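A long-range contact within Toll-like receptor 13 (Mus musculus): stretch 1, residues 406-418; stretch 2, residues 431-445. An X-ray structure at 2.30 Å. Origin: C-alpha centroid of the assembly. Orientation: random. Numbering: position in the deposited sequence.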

ATOM      1  N   ASN A 406      25.269  -0.469  -3.158  1.00 25.63           N
ATOM      2  CA  ASN A 406      23.912  -0.146  -3.596  1.00 21.13           C
ATOM      3  C   ASN A 406      23.350  -1.231  -4.521  1.00 29.28           C
ATOM      4  O   ASN A 406      23.818  -1.410  -5.662  1.00 24.45           O
ATOM      5  CB  ASN A 406      23.880   1.214  -4.298  1.00 16.28           C
ATOM      6  CG  ASN A 406      22.463   1.669  -4.635  1.00 25.32           C
ATOM      7  OD1 ASN A 406      21.478   1.068  -4.198  1.00 29.72           O
ATOM      8  ND2 ASN A 406      22.357   2.727  -5.432  1.00 25.32           N
ATOM      9  N   LEU A 407      22.340  -1.932  -4.006  1.00 29.27           N
ATOM     10  CA  LEU A 407      21.655  -3.020  -4.689  1.00 24.13           C
ATOM     11  C   LEU A 407      20.165  -2.717  -4.834  1.00 29.32           C
ATOM     12  O   LEU A 407      19.367  -3.617  -4.995  1.00 30.64           O
ATOM     13  CB  LEU A 407      21.823  -4.304  -3.876  1.00 17.68           C
ATOM     14  CG  LEU A 407      23.213  -4.929  -3.912  1.00 24.76           C
ATOM     15  CD1 LEU A 407      23.345  -5.942  -2.808  1.00 32.69           C
ATOM     16  CD2 LEU A 407      23.377  -5.631  -5.247  1.00 20.28           C
ATOM     17  N   ALA A 408      19.798  -1.445  -4.786  1.00 26.75           N
ATOM     18  CA  ALA A 408      18.400  -1.048  -4.861  1.00 19.71           C
ATOM     19  C   ALA A 408      17.752  -1.382  -6.196  1.00 18.50           C
ATOM     20  O   ALA A 408      18.379  -1.285  -7.233  1.00 26.92           O
ATOM     21  CB  ALA A 408      18.261   0.439  -4.580  1.00 11.41           C
ATOM     22  N   ALA A 409      16.491  -1.796  -6.145  1.00 21.32           N
ATOM     23  CA  ALA A 409      15.675  -2.060  -7.329  1.00 16.17           C
ATOM     24  C   ALA A 409      16.235  -3.152  -8.229  1.00 17.62           C
ATOM     25  O   ALA A 409      15.904  -3.226  -9.416  1.00 23.28           O
ATOM     26  CB  ALA A 409      15.401  -0.788  -8.110  1.00 11.04           C
ATOM     27  N   CYS A 410      17.073  -4.011  -7.665  1.00 11.25           N
ATOM     28  CA  CYS A 410      17.354  -5.272  -8.322  1.00 13.45           C
ATOM     29  C   CYS A 410      16.147  -6.206  -8.094  1.00 20.32           C
ATOM     30  O   CYS A 410      15.082  -5.751  -7.666  1.00 19.03           O
ATOM     31  CB  CYS A 410      18.618  -5.892  -7.759  1.00 17.81           C
ATOM     32  SG  CYS A 410      20.088  -4.965  -8.170  1.00 22.39           S
ATOM     33  N   TRP A 411      16.295  -7.495  -8.388  1.00 19.69           N
ATOM     34  CA  TRP A 411      15.175  -8.430  -8.238  1.00 23.74           C
ATOM     35  C   TRP A 411      15.431  -9.435  -7.126  1.00 20.20           C
ATOM     36  O   TRP A 411      14.922 -10.555  -7.151  1.00 18.68           O
ATOM     37  CB  TRP A 411      14.906  -9.171  -9.551  1.00 22.87           C
ATOM     38  CG  TRP A 411      14.465  -8.305 -10.682  1.00 25.68           C
ATOM     39  CD1 TRP A 411      14.188  -6.963 -10.642  1.00 30.21           C
ATOM     40  CD2 TRP A 411      14.256  -8.717 -12.036  1.00 26.01           C
ATOM     41  NE1 TRP A 411      13.810  -6.521 -11.890  1.00 29.61           N
ATOM     42  CE2 TRP A 411      13.851  -7.576 -12.765  1.00 28.01           C
ATOM     43  CE3 TRP A 411      14.395  -9.933 -12.709  1.00 22.93           C
ATOM     44  CZ2 TRP A 411      13.554  -7.627 -14.124  1.00 22.10           C
ATOM     45  CZ3 TRP A 411      14.101  -9.983 -14.069  1.00 24.35           C
ATOM     46  CH2 TRP A 411      13.678  -8.839 -14.758  1.00 24.16           C
ATOM     47  N   ILE A 412      16.231  -9.039  -6.153  1.00 19.73           N
ATOM     48  CA  ILE A 412      16.739  -9.996  -5.181  1.00 16.51           C
ATOM     49  C   ILE A 412      15.643 -10.692  -4.370  1.00 25.54           C
ATOM     50  O   ILE A 412      14.746 -10.078  -3.752  1.00 19.14           O
ATOM     51  CB  ILE A 412      17.798  -9.365  -4.281  1.00 22.17           C
ATOM     52  CG1 ILE A 412      19.034  -9.020  -5.134  1.00 21.78           C
ATOM     53  CG2 ILE A 412      18.120 -10.293  -3.098  1.00 13.99           C
ATOM     54  CD1 ILE A 412      19.935  -7.966  -4.521  1.00 19.17           C
ATOM     55  N   VAL A 413      15.745 -12.006  -4.404  1.00 26.76           N
ATOM     56  CA  VAL A 413      14.676 -12.883  -4.010  1.00 28.87           C
ATOM     57  C   VAL A 413      15.052 -13.516  -2.679  1.00 27.89           C
ATOM     58  O   VAL A 413      14.194 -13.929  -1.912  1.00 26.60           O
ATOM     59  CB  VAL A 413      14.494 -13.906  -5.151  1.00 31.88           C
ATOM     60  CG1 VAL A 413      14.912 -15.314  -4.743  1.00 17.06           C
ATOM     61  CG2 VAL A 413      13.116 -13.803  -5.745  1.00 28.65           C
ATOM     62  N   THR A 414      16.347 -13.555  -2.381  1.00 31.81           N
ATOM     63  CA  THR A 414      16.784 -14.150  -1.126  1.00 27.26           C
ATOM     64  C   THR A 414      18.215 -13.718  -0.779  1.00 31.80           C
ATOM     65  O   THR A 414      19.043 -13.476  -1.663  1.00 35.05           O
ATOM     66  CB  THR A 414      16.677 -15.700  -1.189  1.00 37.57           C
ATOM     67  OG1 THR A 414      16.775 -16.268   0.123  1.00 48.71           O
ATOM     68  CG2 THR A 414      17.739 -16.278  -2.102  1.00 22.36           C
ATOM     69  N   ILE A 415      18.485 -13.586   0.512  1.00 25.39           N
ATOM     70  CA  ILE A 415      19.832 -13.378   1.030  1.00 21.86           C
ATOM     71  C   ILE A 415      19.964 -14.194   2.314  1.00 30.76           C
ATOM     72  O   ILE A 415      18.960 -14.574   2.923  1.00 34.43           O
ATOM     73  CB  ILE A 415      20.104 -11.875   1.360  1.00 35.12           C
ATOM     74  CG1 ILE A 415      18.912 -11.250   2.097  1.00 34.26           C
ATOM     75  CG2 ILE A 415      20.369 -11.085   0.103  1.00 28.93           C
ATOM     76  CD1 ILE A 415      19.178  -9.853   2.637  1.00 25.77           C
ATOM     77  N   ASP A 416      21.186 -14.493   2.729  1.00 41.39           N
ATOM     78  CA  ASP A 416      21.372 -15.145   4.025  1.00 45.49           C
ATOM     79  C   ASP A 416      22.692 -14.769   4.696  1.00 42.15           C
ATOM     80  O   ASP A 416      23.391 -13.852   4.249  1.00 39.55           O
ATOM     81  CB  ASP A 416      21.249 -16.667   3.897  1.00 52.96           C
ATOM     82  CG  ASP A 416      22.211 -17.253   2.868  1.00 61.96           C
ATOM     83  OD1 ASP A 416      23.365 -16.762   2.753  1.00 64.00           O
ATOM     84  OD2 ASP A 416      21.808 -18.217   2.172  1.00 63.89           O
ATOM     85  N   ARG A 417      23.058 -15.542   5.715  1.00 41.46           N
ATOM     86  CA  ARG A 417      24.208 -15.243   6.563  1.00 44.70           C
ATOM     87  C   ARG A 417      25.518 -15.282   5.787  1.00 41.85           C
ATOM     88  O   ARG A 417      26.533 -14.762   6.256  1.00 45.81           O
ATOM     89  CB  ARG A 417      24.292 -16.238   7.727  1.00 45.19           C
ATOM     90  CG  ARG A 417      24.750 -17.617   7.272  1.00 47.19           C
ATOM     91  CD  ARG A 417      24.993 -18.588   8.403  1.00 51.00           C
ATOM     92  NE  ARG A 417      24.282 -19.831   8.131  1.00 64.18           N
ATOM     93  CZ  ARG A 417      23.839 -20.673   9.055  1.00 73.84           C
ATOM     94  NH1 ARG A 417      24.016 -20.404  10.342  1.00 77.71           N
ATOM     95  NH2 ARG A 417      23.208 -21.782   8.686  1.00 72.94           N
ATOM     96  N   TYR A 418      25.487 -15.868   4.591  1.00 32.97           N
ATOM     97  CA  TYR A 418      26.706 -16.009   3.796  1.00 42.04           C
ATOM     98  C   TYR A 418      26.803 -14.947   2.719  1.00 39.96           C
ATOM     99  O   TYR A 418      27.735 -14.950   1.926  1.00 41.72           O
ATOM    100  CB  TYR A 418      26.775 -17.390   3.132  1.00 44.10           C
ATOM    101  CG  TYR A 418      26.684 -18.561   4.093  1.00 47.73           C
ATOM    102  CD1 TYR A 418      27.649 -18.756   5.082  1.00 47.18           C
ATOM    103  CD2 TYR A 418      25.661 -19.499   3.976  1.00 46.37           C
ATOM    104  CE1 TYR A 418      27.573 -19.826   5.955  1.00 45.98           C
ATOM    105  CE2 TYR A 418      25.580 -20.573   4.835  1.00 50.19           C
ATOM    106  CZ  TYR A 418      26.538 -20.734   5.823  1.00 56.03           C
ATOM    107  OH  TYR A 418      26.451 -21.814   6.676  1.00 62.07           O
ATOM    108  N   LEU A 431      19.269  -2.247   0.235  1.00 26.24           N
ATOM    109  CA  LEU A 431      18.581  -3.413  -0.332  1.00 26.18           C
ATOM    110  C   LEU A 431      17.151  -3.075  -0.661  1.00 23.74           C
ATOM    111  O   LEU A 431      16.303  -3.962  -0.797  1.00 19.54           O
ATOM    112  CB  LEU A 431      18.621  -4.602   0.624  1.00 21.30           C
ATOM    113  CG  LEU A 431      19.970  -5.307   0.553  1.00 25.99           C
ATOM    114  CD1 LEU A 431      20.249  -6.103   1.819  1.00 25.38           C
ATOM    115  CD2 LEU A 431      19.969  -6.198  -0.669  1.00 21.43           C
ATOM    116  N   GLY A 432      16.889  -1.779  -0.762  1.00 14.55           N
ATOM    117  CA  GLY A 432      15.559  -1.288  -1.026  1.00 10.15           C
ATOM    118  C   GLY A 432      14.980  -1.767  -2.341  1.00 13.73           C
ATOM    119  O   GLY A 432      15.704  -2.043  -3.276  1.00 22.57           O
ATOM    120  N   ASP A 433      13.661  -1.922  -2.372  1.00 21.10           N
ATOM    121  CA  ASP A 433      12.915  -2.157  -3.596  1.00 20.46           C
ATOM    122  C   ASP A 433      13.328  -3.463  -4.284  1.00 20.65           C
ATOM    123  O   ASP A 433      13.220  -3.600  -5.501  1.00 17.19           O
ATOM    124  CB  ASP A 433      13.040  -0.972  -4.544  1.00 26.36           C
ATOM    125  CG  ASP A 433      12.028  -1.023  -5.673  1.00 47.18           C
ATOM    126  OD1 ASP A 433      10.965  -1.650  -5.483  1.00 54.07           O
ATOM    127  OD2 ASP A 433      12.312  -0.469  -6.760  1.00 58.66           O
ATOM    128  N   ASN A 434      13.807  -4.420  -3.502  1.00 22.34           N
ATOM    129  CA  ASN A 434      14.013  -5.757  -4.032  1.00 21.65           C
ATOM    130  C   ASN A 434      12.748  -6.612  -3.886  1.00 23.09           C
ATOM    131  O   ASN A 434      11.644  -6.071  -3.891  1.00 27.89           O
ATOM    132  CB  ASN A 434      15.259  -6.399  -3.418  1.00 19.52           C
ATOM    133  CG  ASN A 434      16.558  -5.844  -4.039  1.00 25.42           C
ATOM    134  OD1 ASN A 434      16.890  -6.153  -5.180  1.00 32.20           O
ATOM    135  ND2 ASN A 434      17.294  -5.047  -3.282  1.00 17.10           N
ATOM    136  N   ASN A 435      12.897  -7.932  -3.808  1.00 28.76           N
ATOM    137  CA  ASN A 435      11.758  -8.842  -3.644  1.00 18.26           C
ATOM    138  C   ASN A 435      11.938  -9.703  -2.405  1.00 27.67           C
ATOM    139  O   ASN A 435      11.573 -10.872  -2.415  1.00 28.71           O
ATOM    140  CB  ASN A 435      11.623  -9.795  -4.847  1.00 19.64           C
ATOM    141  CG  ASN A 435      11.349  -9.074  -6.158  1.00 22.29           C
ATOM    142  OD1 ASN A 435      10.578  -8.109  -6.206  1.00 25.10           O
ATOM    143  ND2 ASN A 435      11.974  -9.547  -7.230  1.00 22.34           N
ATOM    144  N   ILE A 436      12.536  -9.164  -1.352  1.00 28.83           N
ATOM    145  CA  ILE A 436      12.896 -10.022  -0.234  1.00 24.76           C
ATOM    146  C   ILE A 436      11.702 -10.239   0.665  1.00 25.33           C
ATOM    147  O   ILE A 436      11.096  -9.260   1.122  1.00 24.97           O
ATOM    148  CB  ILE A 436      14.082  -9.467   0.554  1.00 22.97           C
ATOM    149  CG1 ILE A 436      15.288  -9.341  -0.370  1.00 26.32           C
ATOM    150  CG2 ILE A 436      14.410 -10.387   1.705  1.00 21.46           C
ATOM    151  CD1 ILE A 436      16.371  -8.365   0.113  1.00 27.65           C
ATOM    152  N   ARG A 437      11.362 -11.517   0.905  1.00 23.40           N
ATOM    153  CA  ARG A 437      10.147 -11.905   1.650  1.00 22.34           C
ATOM    154  C   ARG A 437      10.388 -12.288   3.100  1.00 29.02           C
ATOM    155  O   ARG A 437       9.529 -12.052   3.954  1.00 35.31           O
ATOM    156  CB  ARG A 437       9.387 -13.035   0.940  1.00 15.80           C
ATOM    157  CG  ARG A 437       8.615 -12.523  -0.249  1.00 22.69           C
ATOM    158  CD  ARG A 437       7.966 -13.609  -1.088  1.00 20.07           C
ATOM    159  NE  ARG A 437       7.542 -13.011  -2.349  1.00 26.18           N
ATOM    160  CZ  ARG A 437       6.417 -13.302  -2.990  1.00 36.08           C
ATOM    161  NH1 ARG A 437       5.586 -14.222  -2.513  1.00 36.16           N
ATOM    162  NH2 ARG A 437       6.132 -12.678  -4.126  1.00 40.46           N
ATOM    163  N   THR A 438      11.546 -12.871   3.390  1.00 24.45           N
ATOM    164  CA  THR A 438      11.912 -13.158   4.775  1.00 30.62           C
ATOM    165  C   THR A 438      13.372 -12.801   5.055  1.00 28.26           C
ATOM    166  O   THR A 438      14.210 -12.786   4.157  1.00 32.90           O
ATOM    167  CB  THR A 438      11.702 -14.639   5.180  1.00 20.02           C
ATOM    168  OG1 THR A 438      12.879 -15.383   4.857  1.00 33.09           O
ATOM    169  CG2 THR A 438      10.509 -15.236   4.482  1.00 23.77           C
ATOM    170  N   LEU A 439      13.661 -12.515   6.318  1.00 27.39           N
ATOM    171  CA  LEU A 439      15.007 -12.194   6.755  1.00 34.90           C
ATOM    172  C   LEU A 439      15.475 -13.329   7.657  1.00 40.67           C
ATOM    173  O   LEU A 439      14.819 -13.650   8.650  1.00 37.56           O
ATOM    174  CB  LEU A 439      14.977 -10.878   7.520  1.00 25.54           C
ATOM    175  CG  LEU A 439      16.079  -9.838   7.364  1.00 33.87           C
ATOM    176  CD1 LEU A 439      16.551  -9.655   5.908  1.00 32.08           C
ATOM    177  CD2 LEU A 439      15.575  -8.512   7.945  1.00 26.73           C
ATOM    178  N   ASN A 440      16.582 -13.967   7.292  1.00 45.72           N
ATOM    179  CA  ASN A 440      17.076 -15.094   8.072  1.00 45.88           C
ATOM    180  C   ASN A 440      17.996 -14.614   9.184  1.00 48.83           C
ATOM    181  O   ASN A 440      18.586 -13.534   9.081  1.00 54.91           O
ATOM    182  CB  ASN A 440      17.811 -16.093   7.174  1.00 44.13           C
ATOM    183  CG  ASN A 440      16.943 -16.607   6.036  1.00 50.79           C
ATOM    184  OD1 ASN A 440      17.274 -16.425   4.860  1.00 53.02           O
ATOM    185  ND2 ASN A 440      15.816 -17.243   6.380  1.00 45.42           N
ATOM    186  N   HIS A 441      18.126 -15.414  10.239  1.00 43.91           N
ATOM    187  CA  HIS A 441      19.018 -15.071  11.342  1.00 48.90           C
ATOM    188  C   HIS A 441      20.454 -14.954  10.842  1.00 49.46           C
ATOM    189  O   HIS A 441      20.908 -15.741   9.994  1.00 44.36           O
ATOM    190  CB  HIS A 441      18.955 -16.122  12.459  1.00 54.41           C
ATOM    191  CG  HIS A 441      19.598 -17.429  12.099  1.00 63.26           C
ATOM    192  ND1 HIS A 441      19.002 -18.347  11.261  1.00 68.74           N
ATOM    193  CD2 HIS A 441      20.791 -17.961  12.456  1.00 67.80           C
ATOM    194  CE1 HIS A 441      19.800 -19.391  11.118  1.00 72.49           C
ATOM    195  NE2 HIS A 441      20.891 -19.183  11.831  1.00 73.65           N
ATOM    196  N   GLY A 442      21.156 -13.955  11.365  1.00 52.34           N
ATOM    197  CA  GLY A 442      22.564 -13.771  11.084  1.00 47.36           C
ATOM    198  C   GLY A 442      22.905 -13.248   9.704  1.00 45.96           C
ATOM    199  O   GLY A 442      24.088 -13.214   9.345  1.00 45.80           O
ATOM    200  N   THR A 443      21.894 -12.844   8.934  1.00 36.37           N
ATOM    201  CA  THR A 443      22.132 -12.412   7.552  1.00 36.52           C
ATOM    202  C   THR A 443      23.170 -11.292   7.467  1.00 30.67           C
ATOM    203  O   THR A 443      23.952 -11.259   6.528  1.00 28.21           O
ATOM    204  CB  THR A 443      20.834 -11.990   6.822  1.00 37.98           C
ATOM    205  OG1 THR A 443      20.006 -13.136   6.614  1.00 39.84           O
ATOM    206  CG2 THR A 443      21.147 -11.363   5.458  1.00 27.19           C
ATOM    207  N   PHE A 444      23.187 -10.403   8.467  1.00 23.60           N
ATOM    208  CA  PHE A 444      24.095  -9.248   8.471  1.00 28.82           C
ATOM    209  C   PHE A 444      25.164  -9.352   9.561  1.00 29.43           C
ATOM    210  O   PHE A 444      25.801  -8.362   9.886  1.00 35.25           O
ATOM    211  CB  PHE A 444      23.316  -7.931   8.640  1.00 29.94           C
ATOM    212  CG  PHE A 444      22.078  -7.847   7.803  1.00 28.50           C
ATOM    213  CD1 PHE A 444      22.156  -7.559   6.454  1.00 29.39           C
ATOM    214  CD2 PHE A 444      20.831  -8.078   8.365  1.00 27.51           C
ATOM    215  CE1 PHE A 444      21.014  -7.499   5.669  1.00 24.49           C
ATOM    216  CE2 PHE A 444      19.681  -8.008   7.593  1.00 22.14           C
ATOM    217  CZ  PHE A 444      19.778  -7.717   6.235  1.00 19.89           C
ATOM    218  N   ARG A 445      25.334 -10.538  10.141  1.00 30.43           N
ATOM    219  CA  ARG A 445      26.338 -10.762  11.191  1.00 33.16           C
ATOM    220  C   ARG A 445      27.740 -10.204  10.915  1.00 38.28           C
ATOM    221  O   ARG A 445      28.342  -9.619  11.817  1.00 39.88           O
ATOM    222  CB  ARG A 445      26.452 -12.253  11.549  1.00 42.94           C
ATOM    223  CG  ARG A 445      25.823 -12.635  12.864  1.00 59.03           C
ATOM    224  CD  ARG A 445      26.838 -13.302  13.791  1.00 74.22           C
ATOM    225  NE  ARG A 445      27.707 -12.331  14.457  1.00 88.64           N
ATOM    226  CZ  ARG A 445      27.459 -11.782  15.647  1.00 92.15           C
ATOM    227  NH1 ARG A 445      26.360 -12.108  16.316  1.00 92.00           N
ATOM    228  NH2 ARG A 445      28.312 -10.903  16.170  1.00 88.92           N
TER
HETATM  229  O   HOH W   1      26.394 -12.064   5.533  1.00 36.58           O

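Leucine-rich repeats stack successive turns by pairing buried asparagines with backbone groups and packing leucine-like side chains beside them, and these two stretches of Toll-like receptor 13 show both devices at work. Equivalent type II turns, L407 to C410 and L431 to N434, lie one above the other, with the CA atoms of A409 and D433 4.6 Å apart.

Backbone bonds accompany this stacking. The amide N of A409 donates to G432 O (3.0 Å), and the same carbonyl oxygen receives a CA-H...O contact from A408 CA at 3.3 Å. Further along, N435 N donates to I412 O (2.8 Å).

Asparagine side chains bond further backbone groups of these irregular segments. The amide of N434 works at both ends: ND2 donates to L407 O across the gap (3.0 Å) and to L431 O within its own turn (2.9 Å), while OD1 accepts from I412 N (3.1 Å). One buried residue thus ties its own turn to two points of the neighbouring stretch. N435 adds a weak bond from ND2 to W411 O (3.1 Å), with an N-H...acceptor angle of 133°.

Apolar packing fills the interior. I412 CG2 meets I436 CG1 at 4.0 Å, and L407 CD1 meets L431 CD2 at 4.0 Å. I415 loses more area to the other stretch than any other residue; its CD1 sits 4.0 Å from L431 CD1, 4.1 Å from I436 CD1 and 4.2 Å from both L439 CD1 and F444 CZ.

At the far end the contact includes the exposed residues R417 and H441. H441 CE1 lies over one face of the R417 guanidinium, and R417 CA approaches G442 O at 3.4 Å in a CA-H...O contact. A water bridges the stretches here, donating to R417 O and T443 O, each 2.8 Å from the water O.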